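Local coordinates for protein enoyl-CoA hydratase/isomerase (Mycobacterium avium, PDB 3P5M) that probably acts on the enoyl group of coenzyme A thioesters, as hydratases and isomerases of the crotonase superfamily do, at residues P121-Q126 and I163-A168; L116-P121 and D181-V186; F125-T130 and R155-A160. One frame throughout, in Å; residues are numbered along the deposited sequence.

Interaction 1: P121-Q126 and I163-A168; sequences PASYFQ and ISAATA
Phe125 faces Ile163 as a hydrogen-bonded antiparallel pair, and its ring packs on the helix that begins at Ala165, against Ala168 CB. CG stands anti to the carbonyl carbon (chi1 -59°), and the ring presents its CD2-CE2 edge to 163-168. Ile163 O lies in the ring plane at that edge, 3.8 Å from Phe125 CD2, while Ala168 CB approaches the same ring carbon obliquely at 3.9 Å. Alanine suits the first turn, since its methyl lets the helix come close to the ring. Ile163 CG1, anti to its own carbonyl carbon, lies with CB against Phe125 O, CG1 3.5 Å away. Two backbone bonds fix the pair: Phe125 N donates to Ile163 O at 2.9 Å and Ile163 N to Phe125 O at 2.8 Å.

At the non-hydrogen-bonded pair Tyr124-Ser164 the tyrosine ring leads away from 163-168 and packs on Ala180 of a second subunit. Beyond it, Ala165 N donates to Ser123 O at 3.0 Å, from above the carbonyl plane, and Ala165 CB rests 3.4 Å from Ser123 OG, a hydroxyl satisfied by Ala120 O. Ser164 OG is hydrogen-bonded to Thr167 OG1 at 2.8 Å; a small polar residue fits both strand end and helix start. The arrangement is a short antiparallel ladder running into a helix with Ser164 at its N-cap position, at the edge of the small second sheet of this crotonase-type fold.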
loop_
_atom_site.group_PDB
_atom_site.type_symbol
_atom_site.label_atom_id
_atom_site.label_comp_id
_atom_site.label_asym_id
_atom_site.label_seq_id
_atom_site.Cartn_x
_atom_site.Cartn_y
_atom_site.Cartn_z
ATOM N N PRO B 121 11.074 -10.277 -10.871
ATOM C CA PRO B 121 9.600 -10.097 -10.694
ATOM C C PRO B 121 8.817 -11.386 -10.521
ATOM O O PRO B 121 7.894 -11.455 -9.664
ATOM C CB PRO B 121 9.133 -9.370 -11.975
ATOM C CG PRO B 121 10.361 -8.995 -12.724
ATOM C CD PRO B 121 11.604 -9.483 -12.005
ATOM N N ALA B 122 9.185 -12.406 -11.287
ATOM C CA ALA B 122 8.504 -13.701 -11.188
ATOM C C ALA B 122 9.140 -14.620 -10.130
ATOM O O ALA B 122 8.791 -15.816 -10.037
ATOM C CB ALA B 122 8.469 -14.382 -12.576
ATOM N N SER B 123 10.059 -14.086 -9.329
ATOM C CA SER B 123 10.726 -14.942 -8.307
ATOM C C SER B 123 9.816 -15.120 -7.088
ATOM O O SER B 123 8.831 -14.400 -6.962
ATOM C CB SER B 123 12.135 -14.477 -7.953
ATOM O OG SER B 123 12.158 -13.256 -7.233
ATOM N N TYR B 124 10.057 -16.166 -6.292
ATOM C CA TYR B 124 9.300 -16.386 -5.049
ATOM C C TYR B 124 10.080 -17.183 -4.006
ATOM O O TYR B 124 11.070 -17.875 -4.320
ATOM C CB TYR B 124 7.961 -17.087 -5.328
ATOM C CG TYR B 124 8.079 -18.465 -5.908
ATOM C CD1 TYR B 124 8.069 -19.592 -5.076
ATOM C CD2 TYR B 124 8.191 -18.662 -7.283
ATOM C CE1 TYR B 124 8.140 -20.873 -5.596
ATOM C CE2 TYR B 124 8.266 -19.962 -7.831
ATOM C CZ TYR B 124 8.234 -21.041 -6.978
ATOM O OH TYR B 124 8.300 -22.294 -7.479
ATOM N N PHE B 125 9.583 -17.101 -2.773
ATOM C CA PHE B 125 10.260 -17.609 -1.577
ATOM C C PHE B 125 9.242 -18.479 -0.879
ATOM O O PHE B 125 8.077 -18.086 -0.699
ATOM C CB PHE B 125 10.704 -16.425 -0.716
ATOM C CG PHE B 125 11.644 -15.487 -1.436
ATOM C CD1 PHE B 125 13.035 -15.619 -1.301
ATOM C CD2 PHE B 125 11.156 -14.528 -2.286
ATOM C CE1 PHE B 125 13.903 -14.785 -1.994
ATOM C CE2 PHE B 125 11.998 -13.693 -2.988
ATOM C CZ PHE B 125 13.385 -13.810 -2.840
ATOM N N GLN B 126 9.643 -19.695 -0.521
ATOM C CA GLN B 126 8.661 -20.632 -0.043
ATOM C C GLN B 126 9.311 -21.691 0.846
ATOM O O GLN B 126 10.320 -22.278 0.478
ATOM C CB GLN B 126 7.999 -21.333 -1.231
ATOM C CG GLN B 126 6.870 -22.313 -0.835
ATOM C CD GLN B 126 6.431 -23.229 -2.004
ATOM O OE1 GLN B 126 7.185 -23.434 -2.943
ATOM N NE2 GLN B 126 5.210 -23.766 -1.934
ATOM N N ILE B 163 5.581 -17.052 -1.447
ATOM C CA ILE B 163 5.567 -15.605 -1.266
ATOM C C ILE B 163 6.215 -14.945 -2.469
ATOM O O ILE B 163 7.406 -15.161 -2.733
ATOM C CB ILE B 163 6.343 -15.205 0.010
ATOM C CG1 ILE B 163 5.903 -16.089 1.215
ATOM C CG2 ILE B 163 6.220 -13.692 0.245
ATOM C CD1 ILE B 163 4.340 -16.051 1.537
ATOM N N SER B 164 5.460 -14.104 -3.165
ATOM C CA SER B 164 5.935 -13.449 -4.380
ATOM C C SER B 164 7.106 -12.541 -4.077
ATOM O O SER B 164 7.282 -12.095 -2.930
ATOM C CB SER B 164 4.819 -12.604 -4.999
ATOM O OG SER B 164 4.561 -11.462 -4.185
ATOM N N ALA B 165 7.921 -12.276 -5.085
ATOM C CA ALA B 165 8.984 -11.281 -4.895
ATOM C C ALA B 165 8.415 -9.962 -4.372
ATOM O O ALA B 165 8.968 -9.405 -3.463
ATOM C CB ALA B 165 9.750 -11.041 -6.171
ATOM N N ALA B 166 7.311 -9.496 -4.937
ATOM C CA ALA B 166 6.679 -8.219 -4.549
ATOM C C ALA B 166 6.279 -8.212 -3.058
ATOM O O ALA B 166 6.568 -7.269 -2.353
ATOM C CB ALA B 166 5.427 -7.966 -5.407
ATOM N N THR B 167 5.607 -9.278 -2.610
ATOM C CA THR B 167 5.194 -9.440 -1.217
ATOM C C THR B 167 6.398 -9.529 -0.273
ATOM O O THR B 167 6.403 -8.857 0.753
ATOM C CB THR B 167 4.320 -10.679 -1.073
ATOM O OG1 THR B 167 3.210 -10.534 -1.943
ATOM C CG2 THR B 167 3.823 -10.885 0.375
ATOM N N ALA B 168 7.420 -10.320 -0.653
ATOM C CA ALA B 168 8.651 -10.424 0.116
ATOM C C ALA B 168 9.265 -9.056 0.301
ATOM O O ALA B 168 9.665 -8.709 1.409
ATOM C CB ALA B 168 9.669 -11.376 -0.535
HETATM O O HOH W 1 6.858 -9.589 -7.985
#

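Interaction 2: L116-P121 and D181-V186; sequences LVVAAP and DEYESV
The Tyr183 ring receives Ala120 CB on one face, the methyl offset toward the rim. This is a CH-pi contact in which Ala120 CB is 3.8 Å from the ring centroid and 17° off its normal. At the edge, in the ring plane, sit Val118 O, 3.3 Å from Tyr183 CE1, and the carboxylate oxygen Glu184 OE2 of the same helix. Tyr183 chi1 of 163° puts CG anti to the backbone N; the ring lies against Ala120, just after the strand. A flat aromatic suits this place: its face takes a small methyl while its rim, which would be weakly positive, meets a carbonyl oxygen. Pro121 CD packs against Tyr183 CB at 4.2 Å. Asp181, just ahead of the helix, forms a salt bridge with Lys162 of a second subunit.

One turn further along, Val186 CG1 meets Val118 CG1 at 4.3 Å, two branched apolar side chains in contact between helix and strand. Val118 also touches Ile96 and Leu187. The contact thus sets the start of helix 183-195 against the C-terminal end of strand 116-119, which runs between parallel strands 95-99 and 176-177 in the large sheet.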
loop_
_atom_site.group_PDB
_atom_site.type_symbol
_atom_site.label_atom_id
_atom_site.label_comp_id
_atom_site.label_asym_id
_atom_site.label_seq_id
_atom_site.Cartn_x
_atom_site.Cartn_y
_atom_site.Cartn_z
ATOM N N LEU B 116 22.302 -8.703 0.758
ATOM C CA LEU B 116 21.327 -8.036 -0.092
ATOM C C LEU B 116 20.774 -9.115 -0.975
ATOM O O LEU B 116 21.498 -10.048 -1.312
ATOM C CB LEU B 116 22.017 -6.964 -0.940
ATOM C CG LEU B 116 22.775 -5.857 -0.194
ATOM C CD1 LEU B 116 23.582 -5.032 -1.171
ATOM C CD2 LEU B 116 21.804 -4.960 0.632
ATOM N N VAL B 117 19.492 -9.025 -1.315
ATOM C CA VAL B 117 18.850 -9.971 -2.251
ATOM C C VAL B 117 18.181 -9.129 -3.320
ATOM O O VAL B 117 17.432 -8.203 -2.995
ATOM C CB VAL B 117 17.777 -10.847 -1.554
ATOM C CG1 VAL B 117 16.982 -11.695 -2.590
ATOM C CG2 VAL B 117 18.446 -11.746 -0.463
ATOM N N VAL B 118 18.476 -9.430 -4.580
ATOM C CA VAL B 118 17.871 -8.744 -5.727
ATOM C C VAL B 118 16.976 -9.765 -6.425
ATOM O O VAL B 118 17.452 -10.756 -7.010
ATOM C CB VAL B 118 18.951 -8.166 -6.713
ATOM C CG1 VAL B 118 18.271 -7.411 -7.853
ATOM C CG2 VAL B 118 19.969 -7.216 -5.994
ATOM N N ALA B 119 15.680 -9.552 -6.307
ATOM C CA ALA B 119 14.708 -10.550 -6.718
ATOM C C ALA B 119 14.077 -10.158 -8.050
ATOM O O ALA B 119 13.656 -9.006 -8.227
ATOM C CB ALA B 119 13.616 -10.725 -5.618
ATOM N N ALA B 120 14.041 -11.124 -8.977
ATOM C CA ALA B 120 13.346 -10.973 -10.259
ATOM C C ALA B 120 11.850 -10.962 -10.003
ATOM O O ALA B 120 11.392 -11.613 -9.017
ATOM C CB ALA B 120 13.739 -12.138 -11.195
ATOM N N PRO B 121 11.074 -10.277 -10.871
ATOM C CA PRO B 121 9.600 -10.097 -10.694
ATOM C C PRO B 121 8.817 -11.386 -10.521
ATOM O O PRO B 121 7.894 -11.455 -9.664
ATOM C CB PRO B 121 9.133 -9.370 -11.975
ATOM C CG PRO B 121 10.361 -8.995 -12.724
ATOM C CD PRO B 121 11.604 -9.483 -12.005
ATOM N N ASP B 181 11.556 -5.793 -17.443
ATOM C CA ASP B 181 12.692 -6.547 -17.920
ATOM C C ASP B 181 13.986 -6.090 -17.246
ATOM O O ASP B 181 15.060 -6.296 -17.787
ATOM C CB ASP B 181 12.829 -6.440 -19.449
ATOM C CG ASP B 181 12.934 -4.980 -19.966
ATOM O OD1 ASP B 181 13.268 -4.825 -21.154
ATOM O OD2 ASP B 181 12.685 -3.995 -19.235
ATOM N N GLU B 182 13.870 -5.479 -16.062
ATOM C CA GLU B 182 14.994 -4.758 -15.453
ATOM C C GLU B 182 15.886 -5.525 -14.470
ATOM O O GLU B 182 16.847 -4.950 -13.921
ATOM C CB GLU B 182 14.489 -3.494 -14.788
ATOM C CG GLU B 182 14.211 -2.371 -15.770
ATOM C CD GLU B 182 13.572 -1.146 -15.116
ATOM O OE1 GLU B 182 13.444 -1.097 -13.868
ATOM O OE2 GLU B 182 13.220 -0.218 -15.855
ATOM N N TYR B 183 15.584 -6.804 -14.257
ATOM C CA TYR B 183 16.226 -7.580 -13.212
ATOM C C TYR B 183 17.759 -7.611 -13.366
ATOM O O TYR B 183 18.496 -7.317 -12.407
ATOM C CB TYR B 183 15.639 -9.009 -13.189
ATOM C CG TYR B 183 16.508 -10.004 -12.421
ATOM C CD1 TYR B 183 16.686 -9.894 -11.043
ATOM C CD2 TYR B 183 17.144 -11.050 -13.088
ATOM C CE1 TYR B 183 17.494 -10.814 -10.337
ATOM C CE2 TYR B 183 17.938 -11.977 -12.409
ATOM C CZ TYR B 183 18.113 -11.854 -11.030
ATOM O OH TYR B 183 18.917 -12.769 -10.365
ATOM N N GLU B 184 18.213 -7.999 -14.563
ATOM C CA GLU B 184 19.628 -8.177 -14.863
ATOM C C GLU B 184 20.381 -6.860 -14.700
ATOM O O GLU B 184 21.467 -6.822 -14.101
ATOM C CB GLU B 184 19.833 -8.749 -16.297
ATOM C CG GLU B 184 19.552 -10.246 -16.430
ATOM C CD GLU B 184 18.044 -10.566 -16.592
ATOM O OE1 GLU B 184 17.197 -9.623 -16.582
ATOM O OE2 GLU B 184 17.698 -11.774 -16.725
ATOM N N SER B 185 19.790 -5.787 -15.226
ATOM C CA SER B 185 20.428 -4.477 -15.218
ATOM C C SER B 185 20.533 -3.937 -13.799
ATOM O O SER B 185 21.576 -3.374 -13.419
ATOM C CB SER B 185 19.650 -3.499 -16.095
ATOM O OG SER B 185 20.022 -2.171 -15.780
ATOM N N VAL B 186 19.474 -4.140 -13.012
ATOM C CA VAL B 186 19.474 -3.713 -11.604
ATOM C C VAL B 186 20.492 -4.508 -10.784
ATOM O O VAL B 186 21.296 -3.922 -10.094
ATOM C CB VAL B 186 18.073 -3.727 -10.959
ATOM C CG1 VAL B 186 18.155 -3.457 -9.466
ATOM C CG2 VAL B 186 17.228 -2.635 -11.593
#

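Interaction 3: F125-T130 and R155-A160; sequences FQLAFT and RMAMTA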
loop_
_atom_site.group_PDB
_atom_site.type_symbol
_atom_site.label_atom_id
_atom_site.label_comp_id
_atom_site.label_asym_id
_atom_site.label_seq_id
_atom_site.Cartn_x
_atom_site.Cartn_y
_atom_site.Cartn_z
ATOM N N PHE B 125 9.583 -17.101 -2.773
ATOM C CA PHE B 125 10.260 -17.609 -1.577
ATOM C C PHE B 125 9.242 -18.479 -0.879
ATOM O O PHE B 125 8.077 -18.086 -0.699
ATOM C CB PHE B 125 10.704 -16.425 -0.716
ATOM C CG PHE B 125 11.644 -15.487 -1.436
ATOM C CD1 PHE B 125 13.035 -15.619 -1.301
ATOM C CD2 PHE B 125 11.156 -14.528 -2.286
ATOM C CE1 PHE B 125 13.903 -14.785 -1.994
ATOM C CE2 PHE B 125 11.998 -13.693 -2.988
ATOM C CZ PHE B 125 13.385 -13.810 -2.840
ATOM N N GLN B 126 9.643 -19.695 -0.521
ATOM C CA GLN B 126 8.661 -20.632 -0.043
ATOM C C GLN B 126 9.311 -21.691 0.846
ATOM O O GLN B 126 10.320 -22.278 0.478
ATOM C CB GLN B 126 7.999 -21.333 -1.231
ATOM C CG GLN B 126 6.870 -22.313 -0.835
ATOM C CD GLN B 126 6.431 -23.229 -2.004
ATOM O OE1 GLN B 126 7.185 -23.434 -2.943
ATOM N NE2 GLN B 126 5.210 -23.766 -1.934
ATOM N N LEU B 127 8.701 -21.923 2.001
ATOM C CA LEU B 127 9.119 -23.016 2.900
ATOM C C LEU B 127 8.214 -24.214 2.593
ATOM O O LEU B 127 7.218 -24.472 3.288
ATOM C CB LEU B 127 9.023 -22.577 4.363
ATOM C CG LEU B 127 9.833 -21.344 4.778
ATOM C CD1 LEU B 127 9.649 -21.015 6.283
ATOM C CD2 LEU B 127 11.322 -21.519 4.451
ATOM N N ALA B 128 8.528 -24.914 1.508
ATOM C CA ALA B 128 7.676 -26.031 1.102
ATOM C C ALA B 128 7.914 -27.297 1.925
ATOM O O ALA B 128 7.294 -28.312 1.659
ATOM C CB ALA B 128 7.811 -26.333 -0.395
ATOM N N PHE B 129 8.774 -27.246 2.933
ATOM C CA PHE B 129 9.160 -28.476 3.615
ATOM C C PHE B 129 7.948 -29.238 4.150
ATOM O O PHE B 129 7.869 -30.457 3.991
ATOM C CB PHE B 129 10.121 -28.218 4.794
ATOM C CG PHE B 129 11.199 -27.186 4.542
ATOM C CD1 PHE B 129 12.524 -27.594 4.325
ATOM C CD2 PHE B 129 10.912 -25.808 4.589
ATOM C CE1 PHE B 129 13.526 -26.669 4.127
ATOM C CE2 PHE B 129 11.923 -24.864 4.411
ATOM C CZ PHE B 129 13.250 -25.298 4.182
ATOM N N THR B 130 7.003 -28.527 4.784
ATOM C CA THR B 130 5.874 -29.192 5.448
ATOM C C THR B 130 5.001 -29.981 4.509
ATOM O O THR B 130 4.250 -30.853 4.965
ATOM C CB THR B 130 4.985 -28.245 6.313
ATOM O OG1 THR B 130 4.640 -27.074 5.578
ATOM C CG2 THR B 130 5.696 -27.838 7.589
ATOM N N ARG B 155 3.250 -18.529 9.476
ATOM C CA ARG B 155 2.447 -18.769 8.306
ATOM C C ARG B 155 3.264 -19.425 7.181
ATOM O O ARG B 155 2.891 -20.508 6.719
ATOM C CB ARG B 155 1.732 -17.497 7.799
ATOM C CG ARG B 155 0.797 -17.802 6.597
ATOM C CD ARG B 155 -0.142 -16.640 6.231
ATOM N NE ARG B 155 -0.905 -16.915 5.004
ATOM C CZ ARG B 155 -1.978 -16.230 4.621
ATOM N NH1 ARG B 155 -2.418 -15.242 5.390
ATOM N NH2 ARG B 155 -2.623 -16.536 3.479
ATOM N N MET B 156 4.380 -18.802 6.776
ATOM C CA MET B 156 5.222 -19.392 5.734
ATOM C C MET B 156 5.502 -20.868 6.025
ATOM O O MET B 156 5.377 -21.709 5.145
ATOM C CB MET B 156 6.548 -18.655 5.611
ATOM C CG MET B 156 6.405 -17.367 4.816
ATOM S SD MET B 156 7.999 -16.596 4.546
ATOM C CE MET B 156 8.607 -17.628 3.220
ATOM N N ALA B 157 5.849 -21.160 7.278
ATOM C CA ALA B 157 6.304 -22.500 7.637
ATOM C C ALA B 157 5.131 -23.458 7.744
ATOM O O ALA B 157 5.216 -24.563 7.262
ATOM C CB ALA B 157 7.118 -22.495 8.942
ATOM N N MET B 158 4.042 -23.021 8.353
ATOM C CA MET B 158 2.889 -23.887 8.534
ATOM C C MET B 158 1.994 -24.077 7.304
ATOM O O MET B 158 1.382 -25.147 7.164
ATOM C CB MET B 158 2.094 -23.458 9.741
ATOM C CG MET B 158 2.851 -23.854 10.993
ATOM S SD MET B 158 2.113 -23.341 12.509
ATOM C CE MET B 158 0.394 -23.564 12.181
ATOM N N THR B 159 1.923 -23.090 6.412
ATOM C CA THR B 159 1.034 -23.226 5.230
ATOM C C THR B 159 1.767 -23.606 3.946
ATOM O O THR B 159 1.140 -23.989 2.933
ATOM C CB THR B 159 0.224 -21.927 4.941
ATOM O OG1 THR B 159 1.110 -20.905 4.474
ATOM C CG2 THR B 159 -0.516 -21.466 6.129
ATOM N N ALA B 160 3.090 -23.477 3.970
ATOM C CA ALA B 160 3.921 -23.723 2.786
ATOM C C ALA B 160 3.541 -22.855 1.534
ATOM O O ALA B 160 3.768 -23.268 0.401
ATOM C CB ALA B 160 3.944 -25.247 2.445
HETATM O O HOH W 2 6.163 -20.792 2.728
HETATM O O HOH W 3 7.411 -25.478 5.743
#
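Gln126 reaches across to Ala160 with an extended chain: CG is anti to the backbone N (chi1 -177°), and NE2 donates to Ala160 O at 2.8 Å. The bond is nearly straight, 172° at the hydrogen, and the acceptor lies almost in the amide plane. A glutamine suits the place, long enough to span from the strand and ending in an N-H donor for a carbonyl.

Thr130 OG1, between the backbone N and the carbonyl carbon (chi1 49°), donates to Ala157 O at 3.1 Å, nearly along the C=O axis. Threonine offers this short hydroxyl beside a methyl, CG2, which sits 3.3 Å from Ala157 O. Water 3 also donates to Ala157 O while bonding Leu127 O and Thr130 N, and water 2 joins Leu127 N to Met156 O. Leu127 supplies the apolar part: its CG is anti to the carbonyl carbon, and its CD1 lies 4.0 Å from both Met156 CB and Ala157 CB. Met156 bends at its sulfur, its CE 4.0 Å from Phe125 O.

A CA-H...O contact, Ala160 CA to Leu127 O 3.4 Å, marks the helix C-terminus, where Ala160 leaves helix 150-159 with positive phi, packed on the loop after strand 124-126.

In the fold
Interactions 1 and 3 have centres about 13 Å apart and share Phe125 and Gln126, so strand 124-126 serves both; helix 150-159 of interaction 3 is followed, after a short link, by strand 163-164 of interaction 1, and Met156 CE packs on Ile163 CG1. Interaction 2 lies, centre to centre, about 12 Å from interaction 1 and about 24 Å from interaction 3, sharing Pro121 with the former. Along the chain both others are nested inside the loop that 116-121 and 181-186 close. Phe125 meets Ala119, joining the three-stranded sheet to the six-stranded one; Ala165 brings helix 165-171 against Ala119. Interactions 1 and 2 border a second subunit, interaction 3 a different one, within the six-chain assembly.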